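Side-chain contact in glutamate ABC superfamily ATP binding cassette transporter, binding protein (Enterococcus faecium DO, PDB 5EYF), which binds glutamate as the solute-binding protein of an ABC transporter, probably delivering it to the membrane components for uptake: residues T87-D90 / E91-K94. Sequence-based numbering, arbitrary orientation.
Sequences TITD and ERKK. With GLU (glutamic acid), chain E.
Thr89 is the N-cap of the short helix 90-93, and its OG1 accepts from Arg92 N at 2.9 Å; just before it, the loop carries Thr87 into the glutamate pocket of this family 3 solute-binding protein, which has the two-lobed periplasmic binding protein fold. The tight part lies on the pocket side. From the helix, Arg92 runs back alongside the loop, stretched out straight (chi2 171°, chi3 179°), which carries the guanidinium to the ligand. Its NH1 reaches a lone pair of Thr87 O, in the carbonyl plane at 2.9 Å, and also donates almost straight to the ligand carboxylate oxygen O. That same oxygen takes the Thr87 N-H, while Arg92 NH2 bonds the other oxygen, OXT, at 2.8 Å. Gripped at its edge in this way, the guanidinium is fixed in rotation close to Arg70, which also bonds the ligand; the bound anion probably eases their proximity. Thr87 OG1 receives the ligand amino group and is also hydrogen-bonded to Glu198 OE1.

On the outer side, round Asp90, Glu91 and Lys94, contacts are looser and bridged by water. Lys93 lays CD against Asp90 OD1 at 3.5 Å, but its NZ and Asp90 N bond Glu245 of the second subunit. A water also joins Asp90 and Lys93, donating to Asp90 OD1 and accepting from Lys93 NZ at 3.1 Å.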
ATOM      1  N   THR B  87       5.470   8.672   5.341  1.00 15.03           N
ATOM      2  CA  THR B  87       5.689   7.351   4.774  1.00 14.73           C
ATOM      3  C   THR B  87       6.775   6.598   5.530  1.00 16.20           C
ATOM      4  O   THR B  87       7.819   7.167   5.910  1.00 16.76           O
ATOM      5  CB  THR B  87       6.090   7.505   3.298  1.00 16.24           C
ATOM      6  OG1 THR B  87       5.030   8.176   2.617  1.00 17.88           O
ATOM      7  CG2 THR B  87       6.355   6.148   2.633  1.00 16.82           C
ATOM      8  N   ILE B  88       6.531   5.304   5.724  1.00 15.57           N
ATOM      9  CA  ILE B  88       7.519   4.383   6.274  1.00 16.43           C
ATOM     10  C   ILE B  88       8.552   4.070   5.204  1.00 16.54           C
ATOM     11  O   ILE B  88       8.212   3.555   4.125  1.00 18.68           O
ATOM     12  CB  ILE B  88       6.838   3.088   6.756  1.00 15.96           C
ATOM     13  CG1 ILE B  88       5.805   3.417   7.832  1.00 16.89           C
ATOM     14  CG2 ILE B  88       7.869   2.127   7.329  1.00 16.81           C
ATOM     15  CD1 ILE B  88       5.076   2.213   8.324  1.00 17.59           C
ATOM     16  N   THR B  89       9.814   4.330   5.521  1.00 16.95           N
ATOM     17  CA  THR B  89      10.927   3.944   4.648  1.00 18.03           C
ATOM     18  C   THR B  89      12.041   3.342   5.501  1.00 19.70           C
ATOM     19  O   THR B  89      12.199   3.696   6.670  1.00 20.22           O
ATOM     20  CB  THR B  89      11.499   5.122   3.825  1.00 21.14           C
ATOM     21  OG1 THR B  89      12.277   5.990   4.665  1.00 22.50           O
ATOM     22  CG2 THR B  89      10.396   5.911   3.083  1.00 22.06           C
ATOM     23  N   ASP B  90      12.822   2.427   4.904  1.00 21.25           N
ATOM     24  CA  ASP B  90      13.979   1.875   5.617  1.00 22.42           C
ATOM     25  C   ASP B  90      14.983   2.960   5.996  1.00 23.55           C
ATOM     26  O   ASP B  90      15.613   2.870   7.053  1.00 24.62           O
ATOM     27  CB  ASP B  90      14.646   0.758   4.811  1.00 25.14           C
ATOM     28  CG  ASP B  90      14.065  -0.594   5.133  1.00 29.23           C
ATOM     29  OD1 ASP B  90      13.378  -0.695   6.161  1.00 31.51           O
ATOM     30  OD2 ASP B  90      14.310  -1.561   4.389  1.00 30.90           O
ATOM     31  N   GLU B  91      15.117   3.999   5.167  0.60 23.64           N
ATOM     32  CA  GLU B  91      16.019   5.104   5.487  0.60 25.63           C
ATOM     33  C   GLU B  91      15.533   5.889   6.703  0.60 23.37           C
ATOM     34  O   GLU B  91      16.343   6.357   7.516  0.60 23.76           O
ATOM     35  CB  GLU B  91      16.152   5.998   4.259  0.60 28.79           C
ATOM     36  CG  GLU B  91      16.429   5.186   2.976  0.60 31.03           C
ATOM     37  CD  GLU B  91      15.177   4.913   2.125  0.60 30.64           C
ATOM     38  OE1 GLU B  91      14.765   5.856   1.407  0.60 33.67           O
ATOM     39  OE2 GLU B  91      14.617   3.780   2.165  0.60 24.10           O
ATOM     40  N   ARG B  92      14.217   6.067   6.836  1.00 22.05           N
ATOM     41  CA  ARG B  92      13.663   6.711   8.015  1.00 22.30           C
ATOM     42  C   ARG B  92      13.724   5.808   9.233  1.00 22.63           C
ATOM     43  O   ARG B  92      13.859   6.307  10.364  1.00 23.67           O
ATOM     44  CB  ARG B  92      12.239   7.145   7.716  1.00 21.45           C
ATOM     45  CG  ARG B  92      12.203   8.406   6.838  1.00 21.95           C
ATOM     46  CD  ARG B  92      10.814   8.740   6.341  1.00 21.37           C
ATOM     47  NE  ARG B  92      10.796   9.961   5.527  1.00 23.14           N
ATOM     48  CZ  ARG B  92       9.697  10.472   4.976  1.00 21.18           C
ATOM     49  NH1 ARG B  92       8.521   9.863   5.171  1.00 18.90           N
ATOM     50  NH2 ARG B  92       9.753  11.611   4.277  1.00 23.17           N
ATOM     51  N   LYS B  93      13.659   4.483   9.022  1.00 23.60           N
ATOM     52  CA  LYS B  93      13.771   3.545  10.132  1.00 24.18           C
ATOM     53  C   LYS B  93      15.145   3.586  10.797  1.00 25.44           C
ATOM     54  O   LYS B  93      15.295   3.086  11.913  1.00 26.93           O
ATOM     55  CB  LYS B  93      13.414   2.136   9.644  1.00 23.20           C
ATOM     56  CG  LYS B  93      11.907   2.020   9.339  1.00 23.99           C
ATOM     57  CD  LYS B  93      11.494   0.664   8.811  1.00 27.07           C
ATOM     58  CE  LYS B  93      11.792  -0.417   9.813  1.00 32.62           C
ATOM     59  NZ  LYS B  93      11.096  -1.706   9.535  1.00 35.38           N
ATOM     60  N   LYS B  94      16.149   4.189  10.159  1.00 25.98           N
ATOM     61  CA  LYS B  94      17.387   4.452  10.878  1.00 26.90           C
ATOM     62  C   LYS B  94      17.222   5.522  11.945  1.00 27.22           C
ATOM     63  O   LYS B  94      18.000   5.544  12.908  1.00 28.10           O
ATOM     64  CB  LYS B  94      18.473   4.893   9.900  1.00 29.03           C
ATOM     65  CG  LYS B  94      18.601   3.970   8.727  1.00 31.86           C
ATOM     66  CD  LYS B  94      18.945   2.598   9.181  1.00 35.56           C
ATOM     67  CE  LYS B  94      19.434   1.777   8.011  1.00 39.65           C
ATOM     68  NZ  LYS B  94      19.384   0.326   8.314  1.00 42.05           N
TER
HETATM   69  N   GLU E 301       4.126  10.871   2.597  1.00 19.56           N
HETATM   70  CA  GLU E 301       5.279  11.525   1.958  1.00 20.28           C
HETATM   71  C   GLU E 301       6.455  11.590   2.923  1.00 21.40           C
HETATM   72  O   GLU E 301       6.357  11.159   4.080  1.00 19.80           O
HETATM   73  CB  GLU E 301       4.924  12.935   1.446  1.00 21.92           C
HETATM   74  CG  GLU E 301       4.152  13.806   2.437  1.00 22.94           C
HETATM   75  CD  GLU E 301       4.987  14.336   3.599  1.00 24.08           C
HETATM   76  OE1 GLU E 301       4.400  14.567   4.662  1.00 23.07           O
HETATM   77  OE2 GLU E 301       6.200  14.606   3.444  1.00 25.23           O
HETATM   78  OXT GLU E 301       7.551  12.061   2.558  1.00 25.38           O
HETATM   79  O   HOH W   1      13.256   8.145   3.257  1.00 30.60           O
HETATM   80  O   HOH W   2      16.437   0.588   8.253  1.00 34.16           O
HETATM   81  O   HOH W   3      13.391  -3.122   7.932  1.00 35.41           O